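Local structure of putative polysaccharide binding proteins (DUF1812) (Bacteroides thetaiotaomicron VPI-5482, 3GF8) at residues M247-G252 against N285-R290; I151-F156 against N266-F271. The protein is probably a lipid-anchored outer-membrane component of fimbriae, of the FimB/Mfa2 family, inferred to act in fimbrial assembly and possibly polysaccharide-binding. All blocks are in the same frame, centred on the assembly; numbering follows the deposited sequence. Where two conformers were deposited one is given.

Contact 1: M247-G252 against N285-R290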
HETATM    1  N   MSE A 247      12.737 -11.455  -7.065  1.00 35.86           N
HETATM    2  CA  MSE A 247      13.920 -11.762  -7.884  0.50 36.35           C
HETATM    3  C   MSE A 247      14.813 -10.503  -8.013  1.00 35.56           C
HETATM    4  O   MSE A 247      15.954 -10.585  -8.398  1.00 32.85           O
HETATM    5  CB  MSE A 247      13.524 -12.251  -9.328  0.50 36.85           C
HETATM    6  CG  MSE A 247      12.760 -13.663  -9.518  0.50 42.02           C
HETATM    7 SE   MSE A 247      11.943 -14.029 -11.380  0.38 47.58          SE
HETATM    8  CE  MSE A 247      10.243 -14.868 -10.913  0.50 20.33           C
ATOM      9  N   THR A 248      14.277  -9.314  -7.751  1.00 35.51           N
ATOM     10  CA  THR A 248      15.068  -8.129  -8.030  1.00 35.80           C
ATOM     11  C   THR A 248      15.982  -7.882  -6.861  1.00 39.63           C
ATOM     12  O   THR A 248      16.010  -8.666  -5.896  1.00 42.52           O
ATOM     13  CB  THR A 248      14.211  -6.900  -8.334  1.00 36.25           C
ATOM     14  OG1 THR A 248      13.441  -6.552  -7.184  1.00 34.26           O
ATOM     15  CG2 THR A 248      13.291  -7.171  -9.533  1.00 28.99           C
ATOM     16  N   ASN A 249      16.725  -6.790  -6.925  1.00 39.51           N
ATOM     17  CA  ASN A 249      17.704  -6.459  -5.876  1.00 39.38           C
ATOM     18  C   ASN A 249      17.252  -5.397  -4.877  1.00 34.09           C
ATOM     19  O   ASN A 249      18.086  -4.741  -4.239  1.00 32.45           O
ATOM     20  CB  ASN A 249      19.004  -5.984  -6.561  1.00 42.03           C
ATOM     21  CG  ASN A 249      18.783  -4.758  -7.526  1.00 53.04           C
ATOM     22  OD1 ASN A 249      17.648  -4.443  -7.972  1.00 50.84           O
ATOM     23  ND2 ASN A 249      19.886  -4.081  -7.846  1.00 60.45           N
ATOM     24  N   ALA A 250      15.940  -5.195  -4.750  1.00 33.61           N
ATOM     25  CA  ALA A 250      15.409  -4.082  -3.920  1.00 31.07           C
ATOM     26  C   ALA A 250      16.117  -2.763  -4.310  1.00 29.03           C
ATOM     27  O   ALA A 250      16.565  -1.963  -3.470  1.00 29.17           O
ATOM     28  CB  ALA A 250      15.581  -4.379  -2.451  1.00 27.17           C
ATOM     29  N   GLU A 251      16.243  -2.582  -5.610  1.00 28.88           N
ATOM     30  CA  GLU A 251      16.797  -1.362  -6.172  1.00 32.01           C
ATOM     31  C   GLU A 251      18.195  -1.072  -5.652  1.00 32.68           C
ATOM     32  O   GLU A 251      18.573   0.061  -5.439  1.00 33.31           O
ATOM     33  CB  GLU A 251      15.826  -0.193  -5.956  1.00 31.62           C
ATOM     34  CG  GLU A 251      14.475  -0.468  -6.653  1.00 33.39           C
ATOM     35  CD  GLU A 251      13.485   0.676  -6.510  1.00 33.78           C
ATOM     36  OE1 GLU A 251      13.940   1.840  -6.553  1.00 32.39           O
ATOM     37  OE2 GLU A 251      12.266   0.402  -6.371  1.00 28.35           O
ATOM     38  N   GLY A 252      18.958  -2.132  -5.454  1.00 37.20           N
ATOM     39  CA  GLY A 252      20.354  -2.007  -5.069  1.00 38.81           C
ATOM     40  C   GLY A 252      20.534  -1.933  -3.582  1.00 40.09           C
ATOM     41  O   GLY A 252      21.641  -1.737  -3.115  1.00 41.40           O
ATOM     42  N   ASN A 285      11.977   0.420 -11.967  1.00 23.92           N
ATOM     43  CA  ASN A 285      12.552   1.706 -11.557  1.00 23.68           C
ATOM     44  C   ASN A 285      14.016   1.849 -12.022  1.00 23.99           C
ATOM     45  O   ASN A 285      14.904   2.184 -11.250  1.00 25.53           O
ATOM     46  CB  ASN A 285      12.414   1.873 -10.037  1.00 24.45           C
ATOM     47  CG  ASN A 285      10.957   1.951  -9.571  1.00 23.70           C
ATOM     48  OD1 ASN A 285      10.088   2.299 -10.355  1.00 24.92           O
ATOM     49  ND2 ASN A 285      10.689   1.619  -8.281  1.00 25.62           N
ATOM     50  N   GLY A 286      14.263   1.590 -13.296  1.00 22.92           N
ATOM     51  CA  GLY A 286      15.584   1.802 -13.854  1.00 22.62           C
ATOM     52  C   GLY A 286      16.509   0.599 -13.807  1.00 23.34           C
ATOM     53  O   GLY A 286      17.489   0.570 -14.559  1.00 20.81           O
ATOM     54  N   TRP A 287      16.200  -0.393 -12.961  1.00 20.26           N
ATOM     55  CA  TRP A 287      17.051  -1.573 -12.823  1.00 24.33           C
ATOM     56  C   TRP A 287      16.633  -2.658 -13.768  1.00 25.05           C
ATOM     57  O   TRP A 287      15.506  -3.112 -13.687  1.00 24.60           O
ATOM     58  CB  TRP A 287      17.008  -2.130 -11.407  1.00 23.97           C
ATOM     59  CG  TRP A 287      17.535  -1.162 -10.410  1.00 29.99           C
ATOM     60  CD1 TRP A 287      16.856  -0.126  -9.831  1.00 22.82           C
ATOM     61  CD2 TRP A 287      18.880  -1.102  -9.901  1.00 27.86           C
ATOM     62  NE1 TRP A 287      17.693   0.560  -8.960  1.00 28.19           N
ATOM     63  CE2 TRP A 287      18.935  -0.023  -8.985  1.00 25.07           C
ATOM     64  CE3 TRP A 287      20.042  -1.849 -10.137  1.00 21.42           C
ATOM     65  CZ2 TRP A 287      20.112   0.335  -8.320  1.00 18.48           C
ATOM     66  CZ3 TRP A 287      21.199  -1.510  -9.462  1.00 25.60           C
ATOM     67  CH2 TRP A 287      21.222  -0.418  -8.548  1.00 21.75           C
ATOM     68  N   VAL A 288      17.570  -3.081 -14.622  1.00 21.58           N
ATOM     69  CA  VAL A 288      17.352  -4.130 -15.589  1.00 24.27           C
ATOM     70  C   VAL A 288      17.559  -5.498 -14.942  1.00 25.05           C
ATOM     71  O   VAL A 288      18.528  -5.657 -14.248  1.00 25.68           O
ATOM     72  CB  VAL A 288      18.340  -3.974 -16.741  1.00 24.23           C
ATOM     73  CG1 VAL A 288      18.056  -4.999 -17.800  1.00 28.09           C
ATOM     74  CG2 VAL A 288      18.299  -2.521 -17.298  1.00 25.19           C
ATOM     75  N   HIS A 289      16.615  -6.432 -15.130  1.00 27.32           N
ATOM     76  CA  HIS A 289      16.696  -7.836 -14.674  1.00 27.95           C
ATOM     77  C   HIS A 289      16.257  -8.846 -15.756  1.00 30.23           C
ATOM     78  O   HIS A 289      15.119  -8.786 -16.253  1.00 32.65           O
ATOM     79  CB  HIS A 289      15.818  -8.039 -13.443  1.00 28.02           C
ATOM     80  CG  HIS A 289      16.119  -7.084 -12.333  1.00 36.07           C
ATOM     81  ND1 HIS A 289      17.261  -7.169 -11.566  1.00 36.06           N
ATOM     82  CD2 HIS A 289      15.424  -6.024 -11.857  1.00 44.97           C
ATOM     83  CE1 HIS A 289      17.257  -6.199 -10.669  1.00 36.00           C
ATOM     84  NE2 HIS A 289      16.154  -5.487 -10.828  1.00 38.59           N
ATOM     85  N   ARG A 290      17.173  -9.740 -16.140  1.00 30.49           N
ATOM     86  CA  ARG A 290      16.874 -10.889 -17.004  1.00 30.33           C
ATOM     87  C   ARG A 290      15.906 -11.840 -16.280  1.00 29.53           C
ATOM     88  O   ARG A 290      16.036 -12.074 -15.086  1.00 28.42           O
ATOM     89  CB  ARG A 290      18.152 -11.658 -17.332  1.00 30.98           C
ATOM     90  CG  ARG A 290      18.001 -12.818 -18.360  1.00 36.80           C
ATOM     91  CD  ARG A 290      17.898 -12.237 -19.776  1.00 51.01           C
ATOM     92  NE  ARG A 290      18.003 -13.207 -20.879  1.00 57.02           N
ATOM     93  CZ  ARG A 290      17.045 -14.051 -21.272  1.00 53.58           C
ATOM     94  NH1 ARG A 290      15.875 -14.077 -20.633  1.00 44.08           N
ATOM     95  NH2 ARG A 290      17.265 -14.880 -22.310  1.00 45.15           N
TER
HETATM   96  O   HOH W   1      15.109  -3.349  -9.287  1.00 38.89           O
HETATM   97  O   HOH W   2      15.814   2.690  -8.227  1.00 35.17           O
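Glu251 and Trp287 meet where the loop between helices 241-246 and 257-263 packs against a beta-hairpin, strands 279-284 and 287-290, at the surface of this fimbrillin-superfamily protein. The backbone of Asn285 and Gly286 fits a type I' turn joining those strands. Trp287 lays one face of its indole under the loop. CA of Glu251 sits over the five-membered ring, 3.8 Å from its centroid, a CH-pi contact. Over the same face but toward the rim, the amide of Asn249 stands steeply, its plane 75° from the indole, with ND2 3.2 Å from CE3 of Trp287. Beyond CG the Glu251 chain is extended (chi2 -178°), which carries CD on toward Asn285. There OE2 accepts a bond from ND2 of Asn285 at 2.8 Å; the donor comes from above the carboxylate plane, 49° out of it. Tyr260 OH and Gln264 NE2 also bond to OE2, so three donors grip this one oxygen. Two residues on from Trp287, His289 points to the same side. Its ring face takes Thr248, with CG2 3.4 Å from His289 CD2, while OG1 of Thr248 turns to the carbonyl of Leu245. A water links NE2 of His289 to OD1 of Asn249. A second water takes the indole hydrogen, 2.9 Å from Trp287 NE1, and donates to OE1 of Glu251 and to O of Asn285.

Contact 2: I151-F156 against N266-F271. With EDO (1,2-ethanediol), chain B.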
ATOM      1  N   ILE A 151       1.355   1.913  -6.018  1.00 25.58           N
ATOM      2  CA  ILE A 151       1.056   2.407  -7.334  1.00 27.51           C
ATOM      3  C   ILE A 151       2.064   1.761  -8.273  1.00 30.42           C
ATOM      4  O   ILE A 151       3.254   1.651  -7.947  1.00 32.04           O
ATOM      5  CB  ILE A 151       1.098   3.930  -7.345  1.00 27.52           C
ATOM      6  CG1 ILE A 151      -0.051   4.455  -6.453  1.00 31.14           C
ATOM      7  CG2 ILE A 151       0.981   4.442  -8.778  1.00 25.99           C
ATOM      8  CD1 ILE A 151      -0.159   5.914  -6.363  1.00 30.53           C
ATOM      9  N   VAL A 152       1.588   1.274  -9.408  1.00 30.59           N
ATOM     10  CA  VAL A 152       2.476   0.615 -10.374  1.00 31.68           C
ATOM     11  C   VAL A 152       2.158   1.123 -11.771  1.00 32.92           C
ATOM     12  O   VAL A 152       0.990   1.192 -12.154  1.00 36.39           O
ATOM     13  CB  VAL A 152       2.385  -0.921 -10.351  1.00 28.47           C
ATOM     14  CG1 VAL A 152       2.290  -1.444  -8.952  1.00 34.36           C
ATOM     15  CG2 VAL A 152       1.223  -1.380 -11.127  1.00 41.15           C
ATOM     16  N   ARG A 153       3.196   1.525 -12.502  1.00 30.25           N
ATOM     17  CA  ARG A 153       3.066   1.889 -13.898  1.00 27.62           C
ATOM     18  C   ARG A 153       3.673   0.773 -14.726  1.00 27.79           C
ATOM     19  O   ARG A 153       4.876   0.499 -14.618  1.00 25.39           O
ATOM     20  CB  ARG A 153       3.791   3.180 -14.179  1.00 28.41           C
ATOM     21  CG  ARG A 153       3.846   3.494 -15.680  1.00 31.12           C
ATOM     22  CD  ARG A 153       4.246   4.938 -15.936  1.00 35.11           C
ATOM     23  NE  ARG A 153       3.366   5.829 -15.205  1.00 37.91           N
ATOM     24  CZ  ARG A 153       3.364   7.142 -15.325  1.00 47.75           C
ATOM     25  NH1 ARG A 153       4.183   7.745 -16.181  1.00 53.72           N
ATOM     26  NH2 ARG A 153       2.516   7.852 -14.598  1.00 41.07           N
ATOM     27  N   PHE A 154       2.845   0.102 -15.526  1.00 26.03           N
ATOM     28  CA  PHE A 154       3.323  -0.980 -16.364  1.00 26.36           C
ATOM     29  C   PHE A 154       3.426  -0.562 -17.824  1.00 27.69           C
ATOM     30  O   PHE A 154       2.524   0.053 -18.363  1.00 28.65           O
ATOM     31  CB  PHE A 154       2.429  -2.193 -16.279  1.00 26.36           C
ATOM     32  CG  PHE A 154       2.440  -2.890 -14.953  1.00 32.11           C
ATOM     33  CD1 PHE A 154       3.608  -3.357 -14.408  1.00 46.25           C
ATOM     34  CD2 PHE A 154       1.266  -3.150 -14.283  1.00 40.92           C
ATOM     35  CE1 PHE A 154       3.605  -4.048 -13.212  1.00 48.56           C
ATOM     36  CE2 PHE A 154       1.265  -3.851 -13.077  1.00 41.45           C
ATOM     37  CZ  PHE A 154       2.429  -4.295 -12.555  1.00 47.54           C
ATOM     38  N   GLY A 155       4.557  -0.906 -18.439  1.00 28.69           N
ATOM     39  CA  GLY A 155       4.761  -0.814 -19.873  1.00 26.91           C
ATOM     40  C   GLY A 155       5.043  -2.194 -20.444  1.00 29.46           C
ATOM     41  O   GLY A 155       5.650  -3.057 -19.796  1.00 30.78           O
ATOM     42  N   PHE A 156       4.586  -2.432 -21.662  1.00 30.44           N
ATOM     43  CA  PHE A 156       4.797  -3.707 -22.289  1.00 29.74           C
ATOM     44  C   PHE A 156       5.318  -3.436 -23.682  1.00 29.41           C
ATOM     45  O   PHE A 156       4.634  -2.803 -24.463  1.00 29.67           O
ATOM     46  CB  PHE A 156       3.477  -4.504 -22.333  1.00 32.13           C
ATOM     47  CG  PHE A 156       2.851  -4.690 -20.987  1.00 30.25           C
ATOM     48  CD1 PHE A 156       2.024  -3.731 -20.469  1.00 26.42           C
ATOM     49  CD2 PHE A 156       3.120  -5.819 -20.236  1.00 28.89           C
ATOM     50  CE1 PHE A 156       1.485  -3.884 -19.209  1.00 33.23           C
ATOM     51  CE2 PHE A 156       2.586  -5.977 -18.977  1.00 27.60           C
ATOM     52  CZ  PHE A 156       1.771  -5.023 -18.464  1.00 31.06           C
ATOM     53  N   ASN A 266       6.071   3.103  -5.280  1.00 25.96           N
ATOM     54  CA  ASN A 266       5.926   3.379  -6.693  1.00 28.15           C
ATOM     55  C   ASN A 266       6.822   2.490  -7.498  1.00 26.02           C
ATOM     56  O   ASN A 266       8.040   2.540  -7.351  1.00 26.66           O
ATOM     57  CB  ASN A 266       6.295   4.809  -7.007  1.00 30.77           C
ATOM     58  CG  ASN A 266       5.446   5.772  -6.286  1.00 36.87           C
ATOM     59  OD1 ASN A 266       5.835   6.290  -5.246  1.00 45.58           O
ATOM     60  ND2 ASN A 266       4.246   5.995  -6.800  1.00 46.13           N
ATOM     61  N   TYR A 267       6.218   1.721  -8.392  1.00 24.13           N
ATOM     62  CA  TYR A 267       6.932   0.745  -9.177  1.00 24.05           C
ATOM     63  C   TYR A 267       6.665   1.009 -10.635  1.00 26.92           C
ATOM     64  O   TYR A 267       5.539   0.886 -11.094  1.00 30.85           O
ATOM     65  CB  TYR A 267       6.440  -0.640  -8.818  1.00 23.99           C
ATOM     66  CG  TYR A 267       6.687  -1.065  -7.392  1.00 23.79           C
ATOM     67  CD1 TYR A 267       5.812  -0.732  -6.392  1.00 19.22           C
ATOM     68  CD2 TYR A 267       7.787  -1.844  -7.062  1.00 31.09           C
ATOM     69  CE1 TYR A 267       6.027  -1.136  -5.095  1.00 22.23           C
ATOM     70  CE2 TYR A 267       8.007  -2.253  -5.757  1.00 30.46           C
ATOM     71  CZ  TYR A 267       7.127  -1.888  -4.787  1.00 25.23           C
ATOM     72  OH  TYR A 267       7.333  -2.301  -3.503  1.00 27.29           O
ATOM     73  N   HIS A 268       7.685   1.408 -11.372  1.00 25.62           N
ATOM     74  CA  HIS A 268       7.542   1.558 -12.793  1.00 26.37           C
ATOM     75  C   HIS A 268       8.278   0.413 -13.428  1.00 26.10           C
ATOM     76  O   HIS A 268       9.506   0.372 -13.391  1.00 26.50           O
ATOM     77  CB  HIS A 268       8.140   2.867 -13.268  1.00 27.52           C
ATOM     78  CG  HIS A 268       7.973   3.089 -14.738  1.00 30.19           C
ATOM     79  ND1 HIS A 268       8.359   4.251 -15.363  1.00 39.23           N
ATOM     80  CD2 HIS A 268       7.440   2.306 -15.705  1.00 45.06           C
ATOM     81  CE1 HIS A 268       8.098   4.168 -16.655  1.00 41.16           C
ATOM     82  NE2 HIS A 268       7.540   2.996 -16.891  1.00 46.26           N
ATOM     83  N   ILE A 269       7.511  -0.507 -14.000  1.00 27.16           N
ATOM     84  CA  ILE A 269       8.015  -1.731 -14.573  1.00 26.01           C
ATOM     85  C   ILE A 269       7.719  -1.775 -16.052  1.00 25.96           C
ATOM     86  O   ILE A 269       6.546  -1.706 -16.466  1.00 24.94           O
ATOM     87  CB  ILE A 269       7.369  -2.948 -13.893  1.00 29.05           C
ATOM     88  CG1 ILE A 269       7.446  -2.795 -12.355  1.00 29.64           C
ATOM     89  CG2 ILE A 269       7.998  -4.249 -14.437  1.00 28.10           C
ATOM     90  CD1 ILE A 269       7.033  -4.038 -11.594  1.00 26.74           C
ATOM     91  N   ILE A 270       8.776  -1.855 -16.859  1.00 27.56           N
ATOM     92  CA  ILE A 270       8.648  -2.241 -18.253  1.00 27.66           C
ATOM     93  C   ILE A 270       8.911  -3.749 -18.418  1.00 28.19           C
ATOM     94  O   ILE A 270       9.955  -4.247 -18.001  1.00 27.18           O
ATOM     95  CB  ILE A 270       9.630  -1.523 -19.173  1.00 30.84           C
ATOM     96  CG1 ILE A 270       9.693  -0.019 -18.891  1.00 35.84           C
ATOM     97  CG2 ILE A 270       9.178  -1.698 -20.591  1.00 26.95           C
ATOM     98  CD1 ILE A 270       8.375   0.661 -19.004  1.00 41.48           C
ATOM     99  N   PHE A 271       7.970  -4.458 -19.045  1.00 26.68           N
ATOM    100  CA  PHE A 271       8.208  -5.790 -19.576  1.00 28.98           C
ATOM    101  C   PHE A 271       8.625  -5.758 -21.043  1.00 28.08           C
ATOM    102  O   PHE A 271       7.955  -5.133 -21.904  1.00 27.29           O
ATOM    103  CB  PHE A 271       6.952  -6.646 -19.441  1.00 32.47           C
ATOM    104  CG  PHE A 271       6.490  -6.792 -18.029  1.00 33.77           C
ATOM    105  CD1 PHE A 271       5.745  -5.801 -17.438  1.00 33.83           C
ATOM    106  CD2 PHE A 271       6.808  -7.912 -17.299  1.00 33.41           C
ATOM    107  CE1 PHE A 271       5.330  -5.916 -16.152  1.00 35.33           C
ATOM    108  CE2 PHE A 271       6.387  -8.035 -16.005  1.00 32.26           C
ATOM    109  CZ  PHE A 271       5.652  -7.035 -15.432  1.00 34.64           C
TER
HETATM  110  C1  EDO B   1       4.860   4.968 -10.487  1.00 60.27           C
HETATM  111  O1  EDO B   1       4.230   5.639  -9.380  1.00 67.41           O
HETATM  112  C2  EDO B   1       5.070   5.967 -11.623  1.00 62.22           C
HETATM  113  O2  EDO B   1       6.426   5.969 -12.106  1.00 59.01           O
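Phe271 and Phe156 stand side by side on one face of two parallel strands, 151-156 and 266-271. Their ring planes are nearly parallel (6°), but the rings are slid apart and barely overlap, leaving CE2 of Phe156 3.5 Å from CD1 of Phe271. Two residues before Phe156, on the same face, CD1 of Phe154 reaches the edge of the Phe271 ring, 3.5 Å from CE1, while CE1 of Phe154 touches CD1 of Ile269. An alanine in place of Phe271 would probably open a gap beside Phe154 and Phe156 and leave their rings freer to turn. On the other face, CG of Arg153 is anti to the backbone N (chi1 172°), which puts it over the His268 ring, with CD 4.0 Å from the ring centroid. Gly155 takes CD1 of Ile270 against its CA, where a side chain would clash. O1 of an ethanediol accepts a hydrogen bond from ND2 of Asn266 at 2.6 Å. Five backbone hydrogen bonds fix the register. Farther out, Asp211 forms a salt bridge with Arg153, Phe237 meets Phe271 edge-to-face, and Leu225 packs on the phenylalanine cluster. The pair is a parallel junction in a mostly antiparallel beta framework, consistent with a transthyretin-like fold.

How the contacts relate
Contacts 1 and 2 lie with their centres about 12 Å apart and are joined directly through Asn285, at the turn of the hairpin. Its side-chain OD1 accepts from the backbone N of His268 at 2.8 Å, and its ND2, besides serving contact 1, donates to O of Asn266 at 3.0 Å. One amide therefore ties the loop 247-252 to the start of strand 266-273. Strand 279-284 pairs with both 266-273 and 287-290, and Leu245 of helix 241-246 packs on Tyr267 and Ile269. Neither contact is tied to an identified site; the ethanediol of contact 2, probably from the crystallisation liquor, comes within about 5 Å of the Asn285 side chain, nearest atoms.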